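Local coordinates for protein putative SAM-dependent O-methyltranferase (Podospora anserina, PDB 4YMH) that binds S-adenosylmethionine and its demethylated product S-adenosyl-L-homocysteine and probably works as a cation-dependent O-methyltransferase, at residues K47-I58 against Y75-G86; Y150-D159 against F207-I217. All coordinates share one frame; numbering follows the deposited sequence.

Overall arrangement
Both contacts belong to one class I Rossmann-like methyltransferase domain, and they follow each other along the chain: contact 1 (47-58 with 75-86) is complete before contact 2 (150-159 with 207-217) begins. Their centres lie about 24 Å apart and their nearest atoms about 9 Å. What joins them is the central mixed sheet and the S-adenosyl-L-homocysteine. Contact 1 packs helix 51-64 against helix 78-86, which follows strand 68-72; in contact 2, helix 194-212 and the turn after it pack on helix 150-159. Contact 1 thus grips the amino acid end of the ligand with both its segments, whereas contact 2 reaches the adenine end through helix 150-159, by Tyr153.

Contact 1 (K47-I58 against Y75-G86); sequences KMSSRLQGSWMI and YSGYSALAWYEG. With SAH (S-adenosyl-L-homocysteine), chain E.
Tyr78 lies across the start of helix 51-64, and its hydroxyl donates a 2.8 Å hydrogen bond from OH to Ser50 O. The donor stands above the carbonyl plane, while Gly54 N reaches the same oxygen from the opposite face. Having no side chain, Gly54 lets the hydroxyl come close, its CA 3.3 Å from Tyr78 OH. The side chains of Met48 and Tyr78 cross at about a right angle, Met48 CG being 3.8 Å from Tyr78 CD2 and the sulfur placed obliquely, a Met-aromatic contact. Ser50 and Gln53 close the helix start as a capping box; Ser50 OG also hydrogen-bonds Ser4 of the second subunit.

This is the cofactor end of a Rossmann-like methyltransferase: Ser49 OG donates to the ligand carboxylate at OXT (2.6 Å), and the ligand amine donates to Ser79 OG, which also bonds Glu71. Further along, Met57 is a knob in the hole formed by Tyr78, Ser79, Ala82 and Trp83. Its CB lies over the six-membered ring of Trp83, 3.9 Å from the centroid, and the bend at chi3 (-73°) turns CE inward to 3.6 Å from Ala82 CB. Beside it, Ile58 lays CG1 3.4 Å from Ala82 O.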
loop_
_atom_site.group_PDB
_atom_site.type_symbol
_atom_site.label_atom_id
_atom_site.label_comp_id
_atom_site.label_asym_id
_atom_site.label_seq_id
_atom_site.Cartn_x
_atom_site.Cartn_y
_atom_site.Cartn_z
ATOM N N LYS A 47 4.397 -18.300 -9.709
ATOM C CA LYS A 47 4.505 -17.020 -10.409
ATOM C C LYS A 47 3.233 -16.186 -10.278
ATOM O O LYS A 47 3.262 -14.963 -10.434
ATOM C CB LYS A 47 4.799 -17.238 -11.897
ATOM C CG LYS A 47 6.116 -17.920 -12.211
ATOM C CD LYS A 47 6.352 -17.922 -13.713
ATOM C CE LYS A 47 7.657 -18.609 -14.072
ATOM N NZ LYS A 47 7.963 -18.444 -15.514
ATOM N N MET A 48 2.110 -16.852 -10.014
ATOM C CA MET A 48 0.826 -16.165 -9.914
ATOM C C MET A 48 0.688 -15.417 -8.587
ATOM O O MET A 48 1.207 -15.861 -7.561
ATOM C CB MET A 48 -0.326 -17.166 -10.079
ATOM C CG MET A 48 -1.716 -16.561 -9.988
ATOM S SD MET A 48 -2.932 -17.789 -10.485
ATOM C CE MET A 48 -2.486 -19.134 -9.390
ATOM N N SER A 49 -0.005 -14.280 -8.612
ATOM C CA SER A 49 -0.255 -13.514 -7.393
ATOM C C SER A 49 -1.126 -14.328 -6.435
ATOM O O SER A 49 -1.760 -15.294 -6.853
ATOM C CB SER A 49 -0.904 -12.172 -7.738
ATOM O OG SER A 49 -0.048 -11.419 -8.594
ATOM N N SER A 50 -1.125 -13.962 -5.154
ATOM C CA SER A 50 -2.002 -14.581 -4.155
ATOM C C SER A 50 -3.446 -14.069 -4.255
ATOM O O SER A 50 -3.735 -13.135 -5.002
ATOM C CB SER A 50 -1.483 -14.301 -2.750
ATOM O OG SER A 50 -1.694 -12.929 -2.426
ATOM N N ARG A 51 -4.347 -14.669 -3.484
ATOM C CA ARG A 51 -5.730 -14.197 -3.412
ATOM C C ARG A 51 -5.837 -12.806 -2.777
ATOM O O ARG A 51 -6.608 -11.950 -3.242
ATOM C CB ARG A 51 -6.589 -15.192 -2.630
ATOM C CG ARG A 51 -6.739 -16.546 -3.311
ATOM C CD ARG A 51 -7.611 -17.499 -2.499
ATOM N NE ARG A 51 -8.938 -16.950 -2.219
ATOM C CZ ARG A 51 -10.007 -17.687 -1.925
ATOM N NH1 ARG A 51 -9.920 -19.011 -1.889
ATOM N NH2 ARG A 51 -11.168 -17.103 -1.681
ATOM N N LEU A 52 -5.059 -12.581 -1.717
ATOM C CA LEU A 52 -5.055 -11.281 -1.050
ATOM C C LEU A 52 -4.603 -10.199 -2.033
ATOM O O LEU A 52 -5.188 -9.113 -2.097
ATOM C CB LEU A 52 -4.145 -11.308 0.189
ATOM C CG LEU A 52 -4.072 -10.018 1.011
ATOM C CD1 LEU A 52 -5.464 -9.624 1.518
ATOM C CD2 LEU A 52 -3.092 -10.191 2.184
ATOM N N GLN A 53 -3.576 -10.505 -2.828
ATOM C CA GLN A 53 -3.114 -9.558 -3.838
ATOM C C GLN A 53 -4.200 -9.287 -4.851
ATOM O O GLN A 53 -4.328 -8.167 -5.344
ATOM C CB GLN A 53 -1.859 -10.066 -4.559
ATOM C CG GLN A 53 -0.598 -10.012 -3.743
ATOM C CD GLN A 53 0.604 -10.514 -4.523
ATOM O OE1 GLN A 53 0.980 -11.678 -4.408
ATOM N NE2 GLN A 53 1.199 -9.638 -5.332
ATOM N N GLY A 54 -4.992 -10.310 -5.168
ATOM C CA GLY A 54 -6.155 -10.119 -6.020
ATOM C C GLY A 54 -7.145 -9.107 -5.457
ATOM O O GLY A 54 -7.626 -8.203 -6.158
ATOM N N SER A 55 -7.457 -9.259 -4.178
ATOM C CA SER A 55 -8.326 -8.275 -3.507
ATOM C C SER A 55 -7.724 -6.874 -3.570
ATOM O O SER A 55 -8.438 -5.894 -3.774
ATOM C CB SER A 55 -8.572 -8.682 -2.061
ATOM O OG SER A 55 -9.276 -9.914 -2.022
ATOM N N TRP A 56 -6.408 -6.785 -3.413
ATOM C CA TRP A 56 -5.717 -5.492 -3.478
ATOM C C TRP A 56 -5.824 -4.857 -4.868
ATOM O O TRP A 56 -6.057 -3.658 -5.000
ATOM C CB TRP A 56 -4.248 -5.673 -3.081
ATOM C CG TRP A 56 -3.348 -4.536 -3.436
ATOM C CD1 TRP A 56 -3.334 -3.289 -2.877
ATOM C CD2 TRP A 56 -2.301 -4.553 -4.405
ATOM N NE1 TRP A 56 -2.339 -2.529 -3.439
ATOM C CE2 TRP A 56 -1.694 -3.279 -4.385
ATOM C CE3 TRP A 56 -1.810 -5.523 -5.287
ATOM C CZ2 TRP A 56 -0.628 -2.949 -5.215
ATOM C CZ3 TRP A 56 -0.751 -5.193 -6.112
ATOM C CH2 TRP A 56 -0.171 -3.917 -6.070
ATOM N N MET A 57 -5.652 -5.664 -5.910
ATOM C CA MET A 57 -5.749 -5.156 -7.266
ATOM C C MET A 57 -7.154 -4.647 -7.548
ATOM O O MET A 57 -7.323 -3.557 -8.101
ATOM C CB MET A 57 -5.349 -6.249 -8.279
ATOM C CG MET A 57 -3.888 -6.658 -8.167
ATOM S SD MET A 57 -3.471 -7.975 -9.325
ATOM C CE MET A 57 -4.257 -9.363 -8.601
ATOM N N ILE A 58 -8.165 -5.425 -7.161
ATOM C CA ILE A 58 -9.542 -5.019 -7.410
ATOM C C ILE A 58 -9.889 -3.738 -6.632
ATOM O O ILE A 58 -10.502 -2.814 -7.176
ATOM C CB ILE A 58 -10.529 -6.146 -7.045
ATOM C CG1 ILE A 58 -10.299 -7.348 -7.986
ATOM C CG2 ILE A 58 -11.964 -5.648 -7.149
ATOM C CD1 ILE A 58 -11.176 -8.537 -7.697
ATOM N N TYR A 75 1.065 -14.130 -17.597
ATOM C CA TYR A 75 1.045 -15.529 -17.136
ATOM C C TYR A 75 -0.271 -16.207 -17.512
ATOM O O TYR A 75 -0.537 -16.400 -18.697
ATOM C CB TYR A 75 1.286 -15.623 -15.629
ATOM C CG TYR A 75 1.586 -17.028 -15.161
ATOM C CD1 TYR A 75 2.652 -17.744 -15.698
ATOM C CD2 TYR A 75 0.807 -17.645 -14.183
ATOM C CE1 TYR A 75 2.939 -19.036 -15.280
ATOM C CE2 TYR A 75 1.086 -18.947 -13.762
ATOM C CZ TYR A 75 2.154 -19.628 -14.310
ATOM O OH TYR A 75 2.438 -20.908 -13.895
ATOM N N SER A 76 -1.101 -16.555 -16.526
ATOM C CA SER A 76 -2.356 -17.259 -16.836
ATOM C C SER A 76 -3.581 -16.334 -16.900
ATOM O O SER A 76 -4.702 -16.796 -17.117
ATOM C CB SER A 76 -2.618 -18.371 -15.820
ATOM O OG SER A 76 -3.243 -17.862 -14.650
ATOM N N GLY A 77 -3.365 -15.035 -16.733
ATOM C CA GLY A 77 -4.438 -14.059 -16.828
ATOM C C GLY A 77 -5.082 -13.641 -15.509
ATOM O O GLY A 77 -6.032 -12.859 -15.503
ATOM N N TYR A 78 -4.583 -14.161 -14.393
ATOM C CA TYR A 78 -5.161 -13.858 -13.076
ATOM C C TYR A 78 -5.212 -12.365 -12.757
ATOM O O TYR A 78 -6.266 -11.849 -12.352
ATOM C CB TYR A 78 -4.378 -14.584 -11.975
ATOM C CG TYR A 78 -4.810 -14.246 -10.557
ATOM C CD1 TYR A 78 -6.051 -14.650 -10.072
ATOM C CD2 TYR A 78 -3.968 -13.538 -9.699
ATOM C CE1 TYR A 78 -6.444 -14.349 -8.778
ATOM C CE2 TYR A 78 -4.358 -13.232 -8.397
ATOM C CZ TYR A 78 -5.598 -13.643 -7.945
ATOM O OH TYR A 78 -6.008 -13.352 -6.655
ATOM N N SER A 79 -4.093 -11.662 -12.929
ATOM C CA SER A 79 -4.089 -10.239 -12.586
ATOM C C SER A 79 -4.879 -9.435 -13.625
ATOM O O SER A 79 -5.558 -8.481 -13.265
ATOM C CB SER A 79 -2.662 -9.685 -12.416
ATOM O OG SER A 79 -1.844 -9.902 -13.548
ATOM N N ALA A 80 -4.834 -9.835 -14.897
ATOM C CA ALA A 80 -5.693 -9.194 -15.899
ATOM C C ALA A 80 -7.178 -9.319 -15.536
ATOM O O ALA A 80 -7.940 -8.360 -15.686
ATOM C CB ALA A 80 -5.440 -9.788 -17.295
ATOM N N LEU A 81 -7.593 -10.493 -15.061
ATOM C CA LEU A 81 -8.989 -10.680 -14.687
ATOM C C LEU A 81 -9.325 -9.912 -13.403
ATOM O O LEU A 81 -10.468 -9.461 -13.231
ATOM C CB LEU A 81 -9.321 -12.168 -14.530
ATOM C CG LEU A 81 -9.314 -12.951 -15.855
ATOM C CD1 LEU A 81 -9.395 -14.461 -15.616
ATOM C CD2 LEU A 81 -10.456 -12.489 -16.757
ATOM N N ALA A 82 -8.343 -9.756 -12.513
ATOM C CA ALA A 82 -8.554 -8.896 -11.344
ATOM C C ALA A 82 -8.826 -7.450 -11.772
ATOM O O ALA A 82 -9.789 -6.831 -11.308
ATOM C CB ALA A 82 -7.357 -8.949 -10.392
ATOM N N TRP A 83 -7.981 -6.914 -12.654
ATOM C CA TRP A 83 -8.190 -5.556 -13.174
ATOM C C TRP A 83 -9.549 -5.423 -13.859
ATOM O O TRP A 83 -10.271 -4.420 -13.697
ATOM C CB TRP A 83 -7.076 -5.174 -14.167
ATOM C CG TRP A 83 -5.670 -5.215 -13.610
ATOM C CD1 TRP A 83 -4.598 -5.872 -14.148
ATOM C CD2 TRP A 83 -5.188 -4.572 -12.423
ATOM N NE1 TRP A 83 -3.486 -5.685 -13.366
ATOM C CE2 TRP A 83 -3.821 -4.891 -12.301
ATOM C CE3 TRP A 83 -5.781 -3.758 -11.447
ATOM C CZ2 TRP A 83 -3.034 -4.425 -11.243
ATOM C CZ3 TRP A 83 -5.004 -3.302 -10.402
ATOM C CH2 TRP A 83 -3.639 -3.633 -10.309
ATOM N N TYR A 84 -9.883 -6.445 -14.646
ATOM C CA TYR A 84 -11.173 -6.526 -15.322
ATOM C C TYR A 84 -12.317 -6.399 -14.314
ATOM O O TYR A 84 -13.237 -5.582 -14.491
ATOM C CB TYR A 84 -11.264 -7.845 -16.121
ATOM C CG TYR A 84 -12.587 -8.067 -16.838
ATOM C CD1 TYR A 84 -12.831 -7.499 -18.083
ATOM C CD2 TYR A 84 -13.587 -8.838 -16.266
ATOM C CE1 TYR A 84 -14.036 -7.691 -18.737
ATOM C CE2 TYR A 84 -14.807 -9.037 -16.913
ATOM C CZ TYR A 84 -15.023 -8.462 -18.149
ATOM O OH TYR A 84 -16.222 -8.659 -18.798
ATOM N N GLU A 85 -12.247 -7.173 -13.236
ATOM C CA GLU A 85 -13.294 -7.115 -12.215
ATOM C C GLU A 85 -13.359 -5.728 -11.573
ATOM O O GLU A 85 -14.445 -5.221 -11.253
ATOM C CB GLU A 85 -13.062 -8.174 -11.127
ATOM C CG GLU A 85 -13.373 -9.621 -11.539
ATOM C CD GLU A 85 -14.863 -9.908 -11.694
ATOM O OE1 GLU A 85 -15.700 -9.018 -11.406
ATOM O OE2 GLU A 85 -15.197 -11.042 -12.099
ATOM N N GLY A 86 -12.193 -5.116 -11.389
ATOM C CA GLY A 86 -12.138 -3.825 -10.725
ATOM C C GLY A 86 -12.576 -2.663 -11.594
ATOM O O GLY A 86 -12.733 -1.546 -11.100
HETATM N N SAH E . 0.854 -11.116 -13.526
HETATM C CA SAH E . 0.634 -12.517 -13.303
HETATM C CB SAH E . 1.951 -13.280 -13.187
HETATM C CG SAH E . 3.078 -12.879 -14.134
HETATM S SD SAH E . 4.440 -13.973 -13.982
HETATM C C SAH E . -0.167 -12.751 -12.051
HETATM O O SAH E . -0.763 -13.791 -11.904
HETATM O OXT SAH E . -0.194 -11.881 -11.193
HETATM C "C5'" SAH E . 5.470 -13.232 -15.181
HETATM C "C4'" SAH E . 5.036 -13.465 -16.620
HETATM O "O4'" SAH E . 5.823 -12.664 -17.482
HETATM C "C3'" SAH E . 5.253 -14.887 -17.075
HETATM O "O3'" SAH E . 4.070 -15.430 -17.611
HETATM C "C2'" SAH E . 6.313 -14.787 -18.142
HETATM O "O2'" SAH E . 6.204 -15.760 -19.131
HETATM C "C1'" SAH E . 6.166 -13.373 -18.647
HETATM N N9 SAH E . 7.403 -12.816 -19.214
HETATM C C8 SAH E . 8.643 -13.010 -18.805
HETATM N N7 SAH E . 9.498 -12.338 -19.556
HETATM C C5 SAH E . 8.803 -11.695 -20.462
HETATM C C6 SAH E . 9.089 -10.784 -21.568
HETATM N N6 SAH E . 10.339 -10.466 -21.817
HETATM N N1 SAH E . 8.079 -10.299 -22.285
HETATM C C2 SAH E . 6.827 -10.632 -21.994
HETATM N N3 SAH E . 6.486 -11.442 -21.009
HETATM C C4 SAH E . 7.417 -11.994 -20.223
#

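Contact 2 (Y150-D159 against F207-I217); sequences YAGYVKTILD and FSAGLMEDPRI. With SAH (S-adenosyl-L-homocysteine), chain E.
Helix 150-159 and helix 207-212 run in roughly the same direction, at 29° with axes 9.9 Å apart, and draw closest where Ala151 and Phe207 bring their CA atoms to 5.2 Å. With CG anti to the backbone N (chi1 167°), the Phe207 ring slides beneath Tyr150, whose CB sits 3.7 Å from the ring centroid. The tyrosine ring turns its edge to the same phenylalanine, an edge-to-face pair, while Val154 CG2 meets the phenylalanine rim in its plane.

At the other end Leu158 sets CB over the face of the Arg216 guanidinium, 3.5 Å from Arg216 CZ, and its CD1 packs 3.7 Å from Ile217 CG2. The guanidinium is held at its edges: NH1 reaches Asp159 OD1 at 2.7 Å, and NE and NH2 grip Asp214 side-on through its syn lone pairs. Asp214 OD1 also accepts from Arg216 N, an Asx turn.

Helix 150-159 is the beta-alpha-beta crossover helix between parallel strands 138-143 and 167-171 of the Rossmann-like sheet, and 207-217 leads from helix 194-212 into edge strand 217-222. On the sheet side, Leu158, Leu211 and Ile217 touch strand 228-233, and Tyr150 and Phe207 touch Cys171 of strand 167-171.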
loop_
_atom_site.group_PDB
_atom_site.type_symbol
_atom_site.label_atom_id
_atom_site.label_comp_id
_atom_site.label_asym_id
_atom_site.label_seq_id
_atom_site.Cartn_x
_atom_site.Cartn_y
_atom_site.Cartn_z
ATOM N N TYR A 150 12.682 -4.712 -15.769
ATOM C CA TYR A 150 11.895 -3.640 -15.146
ATOM C C TYR A 150 12.436 -2.248 -15.472
ATOM O O TYR A 150 11.679 -1.352 -15.881
ATOM C CB TYR A 150 11.846 -3.811 -13.618
ATOM C CG TYR A 150 10.848 -4.823 -13.082
ATOM C CD1 TYR A 150 10.461 -5.925 -13.831
ATOM C CD2 TYR A 150 10.309 -4.679 -11.807
ATOM C CE1 TYR A 150 9.565 -6.861 -13.321
ATOM C CE2 TYR A 150 9.406 -5.598 -11.295
ATOM C CZ TYR A 150 9.044 -6.687 -12.053
ATOM O OH TYR A 150 8.158 -7.599 -11.533
ATOM N N ALA A 151 13.743 -2.061 -15.298
ATOM C CA ALA A 151 14.339 -0.750 -15.542
ATOM C C ALA A 151 14.017 -0.301 -16.961
ATOM O O ALA A 151 13.486 0.805 -17.174
ATOM C CB ALA A 151 15.833 -0.784 -15.308
ATOM N N GLY A 152 14.242 -1.202 -17.915
ATOM C CA GLY A 152 14.000 -0.885 -19.314
ATOM C C GLY A 152 12.543 -0.514 -19.544
ATOM O O GLY A 152 12.230 0.496 -20.209
ATOM N N TYR A 153 11.648 -1.288 -18.932
ATOM C CA TYR A 153 10.222 -1.037 -19.111
ATOM C C TYR A 153 9.879 0.363 -18.602
ATOM O O TYR A 153 9.232 1.162 -19.311
ATOM C CB TYR A 153 9.384 -2.088 -18.387
ATOM C CG TYR A 153 9.538 -3.479 -18.949
ATOM C CD1 TYR A 153 9.662 -3.686 -20.322
ATOM C CD2 TYR A 153 9.571 -4.590 -18.115
ATOM C CE1 TYR A 153 9.801 -4.961 -20.854
ATOM C CE2 TYR A 153 9.716 -5.879 -18.639
ATOM C CZ TYR A 153 9.836 -6.052 -20.007
ATOM O OH TYR A 153 9.977 -7.318 -20.545
ATOM N N VAL A 154 10.365 0.680 -17.405
ATOM C CA VAL A 154 9.972 1.947 -16.792
ATOM C C VAL A 154 10.548 3.062 -17.651
ATOM O O VAL A 154 9.875 4.071 -17.913
ATOM C CB VAL A 154 10.444 2.063 -15.322
ATOM C CG1 VAL A 154 10.282 3.496 -14.817
ATOM C CG2 VAL A 154 9.657 1.106 -14.430
ATOM N N LYS A 155 11.754 2.842 -18.176
ATOM C CA LYS A 155 12.376 3.880 -18.987
ATOM C C LYS A 155 11.490 4.176 -20.205
ATOM O O LYS A 155 11.161 5.340 -20.487
ATOM C CB LYS A 155 13.785 3.458 -19.426
ATOM C CG LYS A 155 14.527 4.497 -20.228
ATOM C CD LYS A 155 15.848 3.938 -20.721
ATOM C CE LYS A 155 16.492 4.850 -21.746
ATOM N NZ LYS A 155 16.692 6.188 -21.146
ATOM N N THR A 156 11.053 3.111 -20.875
ATOM C CA THR A 156 10.238 3.266 -22.070
ATOM C C THR A 156 8.980 4.011 -21.674
ATOM O O THR A 156 8.595 5.006 -22.312
ATOM C CB THR A 156 9.892 1.904 -22.713
ATOM O OG1 THR A 156 11.078 1.334 -23.287
ATOM C CG2 THR A 156 8.846 2.058 -23.820
ATOM N N ILE A 157 8.409 3.586 -20.552
ATOM C CA ILE A 157 7.127 4.125 -20.114
ATOM C C ILE A 157 7.264 5.618 -19.884
ATOM O O ILE A 157 6.437 6.409 -20.337
ATOM C CB ILE A 157 6.633 3.409 -18.848
ATOM C CG1 ILE A 157 6.114 2.023 -19.225
ATOM C CG2 ILE A 157 5.559 4.209 -18.159
ATOM C CD1 ILE A 157 5.960 1.082 -18.059
ATOM N N LEU A 158 8.360 6.028 -19.260
ATOM C CA LEU A 158 8.475 7.447 -18.990
ATOM C C LEU A 158 8.877 8.186 -20.256
ATOM O O LEU A 158 8.367 9.279 -20.517
ATOM C CB LEU A 158 9.470 7.708 -17.879
ATOM C CG LEU A 158 9.047 7.040 -16.574
ATOM C CD1 LEU A 158 10.199 7.129 -15.584
ATOM C CD2 LEU A 158 7.789 7.698 -16.008
ATOM N N ASP A 159 9.753 7.581 -21.059
ATOM C CA ASP A 159 10.298 8.306 -22.209
ATOM C C ASP A 159 9.197 8.613 -23.214
ATOM O O ASP A 159 9.188 9.682 -23.831
ATOM C CB ASP A 159 11.417 7.520 -22.900
ATOM C CG ASP A 159 12.726 7.522 -22.115
ATOM O OD1 ASP A 159 12.848 8.255 -21.106
ATOM O OD2 ASP A 159 13.651 6.795 -22.535
ATOM N N PHE A 207 17.774 -1.812 -10.503
ATOM C CA PHE A 207 16.518 -1.160 -10.888
ATOM C C PHE A 207 16.125 -0.088 -9.865
ATOM O O PHE A 207 15.926 1.101 -10.203
ATOM C CB PHE A 207 15.417 -2.213 -11.020
ATOM C CG PHE A 207 14.008 -1.649 -11.107
ATOM C CD1 PHE A 207 13.616 -0.885 -12.195
ATOM C CD2 PHE A 207 13.077 -1.914 -10.110
ATOM C CE1 PHE A 207 12.304 -0.378 -12.288
ATOM C CE2 PHE A 207 11.776 -1.406 -10.189
ATOM C CZ PHE A 207 11.396 -0.642 -11.288
ATOM N N SER A 208 16.058 -0.524 -8.610
ATOM C CA SER A 208 15.637 0.337 -7.504
ATOM C C SER A 208 16.554 1.537 -7.346
ATOM O O SER A 208 16.080 2.647 -7.143
ATOM C CB SER A 208 15.594 -0.447 -6.192
ATOM O OG SER A 208 14.620 -1.465 -6.248
ATOM N N ALA A 209 17.864 1.318 -7.441
ATOM C CA ALA A 209 18.808 2.429 -7.316
ATOM C C ALA A 209 18.669 3.402 -8.486
ATOM O O ALA A 209 18.797 4.615 -8.317
ATOM C CB ALA A 209 20.242 1.912 -7.223
ATOM N N GLY A 210 18.401 2.865 -9.672
ATOM C CA GLY A 210 18.230 3.695 -10.850
ATOM C C GLY A 210 17.015 4.611 -10.767
ATOM O O GLY A 210 17.053 5.746 -11.261
ATOM N N LEU A 211 15.932 4.119 -10.181
ATOM C CA LEU A 211 14.746 4.962 -10.023
ATOM C C LEU A 211 15.051 6.216 -9.217
ATOM O O LEU A 211 14.503 7.291 -9.484
ATOM C CB LEU A 211 13.617 4.197 -9.357
ATOM C CG LEU A 211 13.040 3.016 -10.130
ATOM C CD1 LEU A 211 11.885 2.416 -9.330
ATOM C CD2 LEU A 211 12.596 3.409 -11.557
ATOM N N MET A 212 15.939 6.089 -8.237
ATOM C CA MET A 212 16.240 7.235 -7.384
ATOM C C MET A 212 17.011 8.323 -8.125
ATOM O O MET A 212 17.050 9.471 -7.673
ATOM C CB MET A 212 17.012 6.795 -6.142
ATOM C CG MET A 212 16.186 5.926 -5.203
ATOM S SD MET A 212 14.585 6.653 -4.747
ATOM C CE MET A 212 15.118 8.019 -3.751
ATOM N N GLU A 213 17.593 7.981 -9.274
ATOM C CA GLU A 213 18.373 8.953 -10.032
ATOM C C GLU A 213 17.542 9.654 -11.110
ATOM O O GLU A 213 18.040 10.554 -11.791
ATOM C CB GLU A 213 19.585 8.274 -10.694
ATOM C CG GLU A 213 20.520 7.594 -9.712
ATOM C CD GLU A 213 21.063 8.560 -8.673
ATOM O OE1 GLU A 213 21.496 9.671 -9.053
ATOM O OE2 GLU A 213 21.045 8.210 -7.471
ATOM N N ASP A 214 16.291 9.234 -11.277
ATOM C CA ASP A 214 15.455 9.767 -12.362
ATOM C C ASP A 214 14.670 10.975 -11.869
ATOM O O ASP A 214 13.815 10.844 -11.002
ATOM C CB ASP A 214 14.512 8.687 -12.896
ATOM C CG ASP A 214 13.877 9.066 -14.239
ATOM O OD1 ASP A 214 13.489 10.240 -14.436
ATOM O OD2 ASP A 214 13.760 8.180 -15.102
ATOM N N PRO A 215 14.968 12.160 -12.420
ATOM C CA PRO A 215 14.374 13.383 -11.878
ATOM C C PRO A 215 12.896 13.543 -12.233
ATOM O O PRO A 215 12.278 14.502 -11.783
ATOM C CB PRO A 215 15.205 14.497 -12.520
ATOM C CG PRO A 215 15.704 13.910 -13.800
ATOM C CD PRO A 215 15.893 12.429 -13.534
ATOM N N ARG A 216 12.342 12.632 -13.019
ATOM C CA ARG A 216 10.953 12.781 -13.461
ATOM C C ARG A 216 9.938 12.204 -12.472
ATOM O O ARG A 216 8.740 12.508 -12.545
ATOM C CB ARG A 216 10.766 12.124 -14.836
ATOM C CG ARG A 216 11.545 12.791 -15.953
ATOM C CD ARG A 216 11.494 11.947 -17.232
ATOM N NE ARG A 216 12.109 10.638 -17.031
ATOM C CZ ARG A 216 12.321 9.750 -17.999
ATOM N NH1 ARG A 216 11.968 10.024 -19.244
ATOM N NH2 ARG A 216 12.899 8.590 -17.723
ATOM N N ILE A 217 10.410 11.392 -11.532
ATOM C CA ILE A 217 9.499 10.558 -10.756
ATOM C C ILE A 217 9.677 10.623 -9.247
ATOM O O ILE A 217 10.776 10.871 -8.749
ATOM C CB ILE A 217 9.633 9.071 -11.177
ATOM C CG1 ILE A 217 11.097 8.616 -11.120
ATOM C CG2 ILE A 217 9.061 8.861 -12.568
ATOM C CD1 ILE A 217 11.317 7.135 -11.440
HETATM N N SAH E . 0.854 -11.116 -13.526
HETATM C CA SAH E . 0.634 -12.517 -13.303
HETATM C CB SAH E . 1.951 -13.280 -13.187
HETATM C CG SAH E . 3.078 -12.879 -14.134
HETATM S SD SAH E . 4.440 -13.973 -13.982
HETATM C C SAH E . -0.167 -12.751 -12.051
HETATM O O SAH E . -0.763 -13.791 -11.904
HETATM O OXT SAH E . -0.194 -11.881 -11.193
HETATM C "C5'" SAH E . 5.470 -13.232 -15.181
HETATM C "C4'" SAH E . 5.036 -13.465 -16.620
HETATM O "O4'" SAH E . 5.823 -12.664 -17.482
HETATM C "C3'" SAH E . 5.253 -14.887 -17.075
HETATM O "O3'" SAH E . 4.070 -15.430 -17.611
HETATM C "C2'" SAH E . 6.313 -14.787 -18.142
HETATM O "O2'" SAH E . 6.204 -15.760 -19.131
HETATM C "C1'" SAH E . 6.166 -13.373 -18.647
HETATM N N9 SAH E . 7.403 -12.816 -19.214
HETATM C C8 SAH E . 8.643 -13.010 -18.805
HETATM N N7 SAH E . 9.498 -12.338 -19.556
HETATM C C5 SAH E . 8.803 -11.695 -20.462
HETATM C C6 SAH E . 9.089 -10.784 -21.568
HETATM N N6 SAH E . 10.339 -10.466 -21.817
HETATM N N1 SAH E . 8.079 -10.299 -22.285
HETATM C C2 SAH E . 6.827 -10.632 -21.994
HETATM N N3 SAH E . 6.486 -11.442 -21.009
HETATM C C4 SAH E . 7.417 -11.994 -20.223
#